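Local coordinates for protein MGS-M5 (Unidentified, PDB 4Q3N) that probably catalyses the NAD-dependent interconversion of L-lactate and pyruvate, as a lactate dehydrogenase with a Rossmann-fold nucleotide-binding domain, at residues A[173-186]-A[288-301]. Numbering follows the deposited sequence.
With ACT (acetate ion), chain J.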
loop_
_atom_site.group_PDB
_atom_site.type_symbol
_atom_site.label_atom_id
_atom_site.label_comp_id
_atom_site.label_asym_id
_atom_site.label_seq_id
_atom_site.Cartn_x
_atom_site.Cartn_y
_atom_site.Cartn_z
ATOM N N LEU A 173 26.972 0.818 13.338
ATOM C CA LEU A 173 26.845 1.196 14.738
ATOM C C LEU A 173 27.707 2.394 15.078
ATOM O O LEU A 173 28.685 2.724 14.362
ATOM C CB LEU A 173 27.247 0.046 15.683
ATOM C CG LEU A 173 26.421 -1.239 15.388
ATOM C CD1 LEU A 173 26.899 -2.360 16.281
ATOM C CD2 LEU A 173 24.957 -0.972 15.601
ATOM N N GLY A 174 27.420 2.964 16.248
ATOM C CA GLY A 174 28.295 4.009 16.783
ATOM C C GLY A 174 27.808 5.405 16.442
ATOM O O GLY A 174 26.597 5.644 16.241
ATOM N N GLU A 175 28.756 6.347 16.398
ATOM C CA GLU A 175 28.453 7.733 16.068
ATOM C C GLU A 175 27.964 7.820 14.629
ATOM O O GLU A 175 28.555 7.214 13.754
ATOM C CB GLU A 175 29.713 8.575 16.248
ATOM C CG GLU A 175 29.558 9.999 15.792
ATOM C CD GLU A 175 30.917 10.695 15.599
ATOM O OE1 GLU A 175 31.925 10.030 15.255
ATOM O OE2 GLU A 175 30.971 11.921 15.824
ATOM N N HIS A 176 26.880 8.540 14.367
ATOM C CA HIS A 176 26.508 8.867 12.981
ATOM C C HIS A 176 27.515 9.949 12.508
ATOM O O HIS A 176 27.280 11.130 12.673
ATOM C CB HIS A 176 25.061 9.362 12.921
ATOM C CG HIS A 176 24.638 9.953 11.605
ATOM N ND1 HIS A 176 24.536 9.215 10.445
ATOM C CD2 HIS A 176 24.205 11.202 11.287
ATOM C CE1 HIS A 176 24.095 9.985 9.465
ATOM N NE2 HIS A 176 23.889 11.200 9.950
ATOM N N GLY A 177 28.631 9.530 11.928
ATOM C CA GLY A 177 29.756 10.459 11.662
ATOM C C GLY A 177 30.978 9.592 11.453
ATOM O O GLY A 177 30.837 8.361 11.238
ATOM N N ASP A 178 32.150 10.207 11.541
ATOM C CA ASP A 178 33.414 9.610 11.087
ATOM C C ASP A 178 33.814 8.360 11.860
ATOM O O ASP A 178 34.564 7.545 11.336
ATOM C CB ASP A 178 34.572 10.628 11.177
ATOM C CG ASP A 178 34.394 11.841 10.234
ATOM O OD1 ASP A 178 33.680 11.732 9.205
ATOM O OD2 ASP A 178 34.984 12.911 10.532
ATOM N N SER A 179 33.317 8.197 13.085
ATOM C CA SER A 179 33.717 7.038 13.902
ATOM C C SER A 179 32.706 5.866 13.857
ATOM O O SER A 179 32.871 4.871 14.551
ATOM C CB SER A 179 33.995 7.483 15.360
ATOM O OG SER A 179 32.782 7.615 16.114
ATOM N N GLU A 180 31.689 5.934 13.011
ATOM C CA GLU A 180 30.811 4.772 12.835
ATOM C C GLU A 180 31.552 3.568 12.283
ATOM O O GLU A 180 32.599 3.686 11.695
ATOM C CB GLU A 180 29.674 5.057 11.883
ATOM C CG GLU A 180 30.177 5.248 10.444
ATOM C CD GLU A 180 29.128 5.891 9.579
ATOM O OE1 GLU A 180 28.113 6.332 10.152
ATOM O OE2 GLU A 180 29.302 5.946 8.352
ATOM N N PHE A 181 30.978 2.390 12.423
ATOM C CA PHE A 181 31.697 1.212 11.960
ATOM C C PHE A 181 30.679 0.130 11.599
ATOM O O PHE A 181 29.515 0.182 12.032
ATOM C CB PHE A 181 32.672 0.699 13.040
ATOM C CG PHE A 181 31.970 0.206 14.301
ATOM C CD1 PHE A 181 31.614 1.113 15.302
ATOM C CD2 PHE A 181 31.647 -1.143 14.463
ATOM C CE1 PHE A 181 30.944 0.684 16.439
ATOM C CE2 PHE A 181 30.981 -1.600 15.594
ATOM C CZ PHE A 181 30.633 -0.686 16.602
ATOM N N VAL A 182 31.092 -0.829 10.777
ATOM C CA VAL A 182 30.197 -1.907 10.384
ATOM C C VAL A 182 30.306 -3.016 11.391
ATOM O O VAL A 182 31.391 -3.413 11.763
ATOM C CB VAL A 182 30.550 -2.523 9.008
ATOM C CG1 VAL A 182 29.489 -3.569 8.594
ATOM C CG2 VAL A 182 30.723 -1.465 7.956
ATOM N N CYS A 183 29.180 -3.557 11.802
ATOM C CA CYS A 183 29.237 -4.746 12.632
ATOM C C CYS A 183 29.247 -5.978 11.700
ATOM O O CYS A 183 28.194 -6.553 11.390
ATOM C CB CYS A 183 28.035 -4.757 13.594
ATOM S SG CYS A 183 27.991 -6.196 14.629
ATOM N N TRP A 184 30.424 -6.353 11.201
ATOM C CA TRP A 184 30.487 -7.513 10.304
ATOM C C TRP A 184 30.271 -8.852 11.021
ATOM O O TRP A 184 29.949 -9.819 10.367
ATOM C CB TRP A 184 31.841 -7.565 9.568
ATOM C CG TRP A 184 32.060 -6.409 8.559
ATOM C CD1 TRP A 184 33.062 -5.454 8.572
ATOM C CD2 TRP A 184 31.286 -6.157 7.387
ATOM N NE1 TRP A 184 32.930 -4.614 7.490
ATOM C CE2 TRP A 184 31.850 -5.010 6.745
ATOM C CE3 TRP A 184 30.158 -6.774 6.818
ATOM C CZ2 TRP A 184 31.338 -4.486 5.555
ATOM C CZ3 TRP A 184 29.622 -6.237 5.646
ATOM C CH2 TRP A 184 30.207 -5.094 5.031
ATOM N N SER A 185 30.521 -8.935 12.337
ATOM C CA SER A 185 30.440 -10.225 13.036
ATOM C C SER A 185 28.984 -10.701 13.132
ATOM O O SER A 185 28.731 -11.902 13.334
ATOM C CB SER A 185 31.028 -10.127 14.438
ATOM O OG SER A 185 30.279 -9.168 15.195
ATOM N N ASN A 186 28.054 -9.762 13.062
ATOM C CA ASN A 186 26.597 -10.063 13.126
ATOM C C ASN A 186 25.886 -9.596 11.866
ATOM O O ASN A 186 25.004 -8.741 11.931
ATOM C CB ASN A 186 25.929 -9.375 14.323
ATOM C CG ASN A 186 26.293 -9.988 15.658
ATOM O OD1 ASN A 186 25.461 -10.631 16.295
ATOM N ND2 ASN A 186 27.529 -9.777 16.105
ATOM N N LEU A 288 24.187 -6.991 20.985
ATOM C CA LEU A 288 24.901 -7.937 20.128
ATOM C C LEU A 288 26.192 -8.375 20.772
ATOM O O LEU A 288 26.817 -7.590 21.490
ATOM C CB LEU A 288 25.243 -7.308 18.759
ATOM C CG LEU A 288 24.013 -6.763 18.024
ATOM C CD1 LEU A 288 24.527 -5.924 16.813
ATOM C CD2 LEU A 288 23.102 -7.961 17.579
ATOM N N LYS A 289 26.626 -9.607 20.492
ATOM C CA LYS A 289 27.990 -10.040 20.870
ATOM C C LYS A 289 28.961 -9.440 19.847
ATOM O O LYS A 289 29.011 -9.886 18.710
ATOM C CB LYS A 289 28.134 -11.583 20.898
ATOM C CG LYS A 289 27.481 -12.332 22.069
ATOM C CD LYS A 289 28.074 -13.773 22.182
ATOM C CE LYS A 289 27.947 -14.397 23.584
ATOM N NZ LYS A 289 26.652 -15.100 23.906
ATOM N N LEU A 290 29.742 -8.440 20.242
ATOM C CA LEU A 290 30.655 -7.780 19.310
ATOM C C LEU A 290 31.976 -8.483 19.359
ATOM O O LEU A 290 32.328 -8.998 20.414
ATOM C CB LEU A 290 30.846 -6.300 19.671
ATOM C CG LEU A 290 29.583 -5.472 19.603
ATOM C CD1 LEU A 290 29.905 -3.957 19.886
ATOM C CD2 LEU A 290 28.840 -5.647 18.284
ATOM N N ASN A 291 32.740 -8.487 18.263
ATOM C CA ASN A 291 34.084 -9.052 18.380
ATOM C C ASN A 291 35.010 -7.982 18.945
ATOM O O ASN A 291 34.599 -6.856 19.185
ATOM C CB ASN A 291 34.598 -9.641 17.050
ATOM C CG ASN A 291 34.778 -8.608 15.954
ATOM O OD1 ASN A 291 34.884 -7.423 16.211
ATOM N ND2 ASN A 291 34.804 -9.072 14.702
ATOM N N GLU A 292 36.252 -8.338 19.184
ATOM C CA GLU A 292 37.197 -7.442 19.856
ATOM C C GLU A 292 37.387 -6.117 19.115
ATOM O O GLU A 292 37.378 -5.035 19.721
ATOM C CB GLU A 292 38.522 -8.178 20.018
ATOM C CG GLU A 292 39.638 -7.397 20.629
ATOM C CD GLU A 292 40.909 -8.244 20.773
ATOM O OE1 GLU A 292 40.805 -9.493 20.694
ATOM O OE2 GLU A 292 42.001 -7.656 20.962
ATOM N N LYS A 293 37.557 -6.195 17.801
ATOM C CA LYS A 293 37.674 -4.989 16.989
ATOM C C LYS A 293 36.449 -4.074 17.128
ATOM O O LYS A 293 36.579 -2.887 17.402
ATOM C CB LYS A 293 37.888 -5.366 15.524
ATOM C CG LYS A 293 37.883 -4.185 14.564
ATOM C CD LYS A 293 38.196 -4.628 13.129
ATOM C CE LYS A 293 38.049 -3.461 12.133
ATOM N NZ LYS A 293 38.414 -3.783 10.716
ATOM N N GLU A 294 35.255 -4.632 16.964
ATOM C CA GLU A 294 34.012 -3.839 17.006
ATOM C C GLU A 294 33.790 -3.224 18.389
ATOM O O GLU A 294 33.331 -2.085 18.524
ATOM C CB GLU A 294 32.820 -4.745 16.631
ATOM C CG GLU A 294 32.876 -5.211 15.220
ATOM C CD GLU A 294 32.031 -6.463 14.975
ATOM O OE1 GLU A 294 31.573 -7.101 15.958
ATOM O OE2 GLU A 294 31.868 -6.830 13.795
ATOM N N ASN A 295 34.112 -3.986 19.434
ATOM C CA ASN A 295 33.916 -3.468 20.771
ATOM C C ASN A 295 34.831 -2.261 21.008
ATOM O O ASN A 295 34.441 -1.248 21.604
ATOM C CB ASN A 295 34.188 -4.553 21.816
ATOM C CG ASN A 295 33.385 -4.336 23.088
ATOM O OD1 ASN A 295 32.233 -3.912 23.043
ATOM N ND2 ASN A 295 33.997 -4.599 24.222
ATOM N N SER A 296 36.060 -2.399 20.540
ATOM C CA SER A 296 37.012 -1.301 20.573
ATOM C C SER A 296 36.480 -0.100 19.779
ATOM O O SER A 296 36.578 1.062 20.222
ATOM C CB SER A 296 38.352 -1.763 20.028
ATOM O OG SER A 296 39.264 -0.696 20.037
ATOM N N GLN A 297 35.924 -0.363 18.606
ATOM C CA GLN A 297 35.430 0.730 17.777
ATOM C C GLN A 297 34.233 1.394 18.450
ATOM O O GLN A 297 34.066 2.609 18.357
ATOM C CB GLN A 297 35.066 0.240 16.369
ATOM C CG GLN A 297 36.280 -0.229 15.506
ATOM C CD GLN A 297 35.787 -0.803 14.192
ATOM O OE1 GLN A 297 35.034 -1.790 14.167
ATOM N NE2 GLN A 297 36.107 -0.131 13.107
ATOM N N LEU A 298 33.389 0.613 19.131
ATOM C CA LEU A 298 32.227 1.198 19.816
ATOM C C LEU A 298 32.706 2.088 20.988
ATOM O O LEU A 298 32.238 3.231 21.181
ATOM C CB LEU A 298 31.256 0.082 20.301
ATOM C CG LEU A 298 29.986 0.681 20.929
ATOM C CD1 LEU A 298 29.181 1.464 19.896
ATOM C CD2 LEU A 298 29.120 -0.386 21.658
ATOM N N ASN A 299 33.674 1.584 21.739
ATOM C CA ASN A 299 34.294 2.368 22.812
ATOM C C ASN A 299 34.883 3.693 22.277
ATOM O O ASN A 299 34.693 4.756 22.863
ATOM C CB ASN A 299 35.393 1.562 23.523
ATOM C CG ASN A 299 34.842 0.389 24.395
ATOM O OD1 ASN A 299 33.705 0.384 24.839
ATOM N ND2 ASN A 299 35.687 -0.596 24.635
ATOM N N ASN A 300 35.563 3.633 21.143
ATOM C CA ASN A 300 36.172 4.823 20.579
ATOM C C ASN A 300 35.077 5.840 20.249
ATOM O O ASN A 300 35.164 7.017 20.568
ATOM C CB ASN A 300 36.973 4.474 19.328
ATOM C CG ASN A 300 37.403 5.711 18.538
ATOM O OD1 ASN A 300 38.110 6.569 19.058
ATOM N ND2 ASN A 300 36.972 5.799 17.271
ATOM N N SER A 301 34.031 5.353 19.615
ATOM C CA SER A 301 32.936 6.170 19.167
ATOM C C SER A 301 32.229 6.809 20.388
ATOM O O SER A 301 31.905 7.994 20.400
ATOM C CB SER A 301 31.996 5.271 18.355
ATOM O OG SER A 301 31.316 5.992 17.403
HETATM C C ACT J . 21.509 13.378 7.308
HETATM O O ACT J . 21.244 12.450 6.513
HETATM O OXT ACT J . 22.235 13.103 8.332
HETATM C CH3 ACT J . 20.979 14.752 6.963
HETATM O O HOH W 1 34.847 3.940 16.074
HETATM O O HOH W 2 34.085 -3.229 12.191
HETATM O O HOH W 3 25.071 -11.253 18.812
#
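Glu294 grips the chain at Ser185 with both carboxylate oxygens, each through its syn lone pair: OE2 accepts from Ser185 N (2.9 Å, N-H...O 159°) and OE1 from Ser185 OG (2.6 Å). Next to this grip, Asn186 ND2 donates to Lys289 O (3.0 Å) from above the carbonyl plane, and to Ser185 OG. Further along the helix, Gln297 lays its CB over one face of the Phe181 ring, 3.9 Å from the centroid and 21° off the normal, a CH-pi contact. The CB of Phe181 points to the helix, and with CG between the backbone N and the carbonyl carbon (chi1 64°) the ring lies beneath Gln297 CB and meets Leu298 CB with its CZ. At the far end, Ser301 OG accepts from Glu175 N (2.8 Å) and lies 2.5 Å from Ser179 OG. Helix 292-311 thus packs along the hairpin formed by strands 168-173 and 181-182, an antiparallel pair bonded at Leu173 and Phe181, within the alpha/beta C-terminal domain of the lactate/malate dehydrogenase family. Water-mediated links join Val182 O to Gln297 OE1, and Ser179 O to Gln297 O. Behind the carboxylate, Asn291 and Glu294 form a capping box: Asn291 OD1 takes Glu294 N (2.9 Å), while Asn291 N reaches Glu294 OE1 from above the carboxylate plane, giving that oxygen a second donor. With an alanine here in place of Glu294, Ser185 N and OG are likely to lose their carboxylate acceptor, and Asn291 N its capping partner. Near the Gly177–Glu180 turn, Glu175 OE1 receives Ser179 N and OG from opposite faces of its carboxylate.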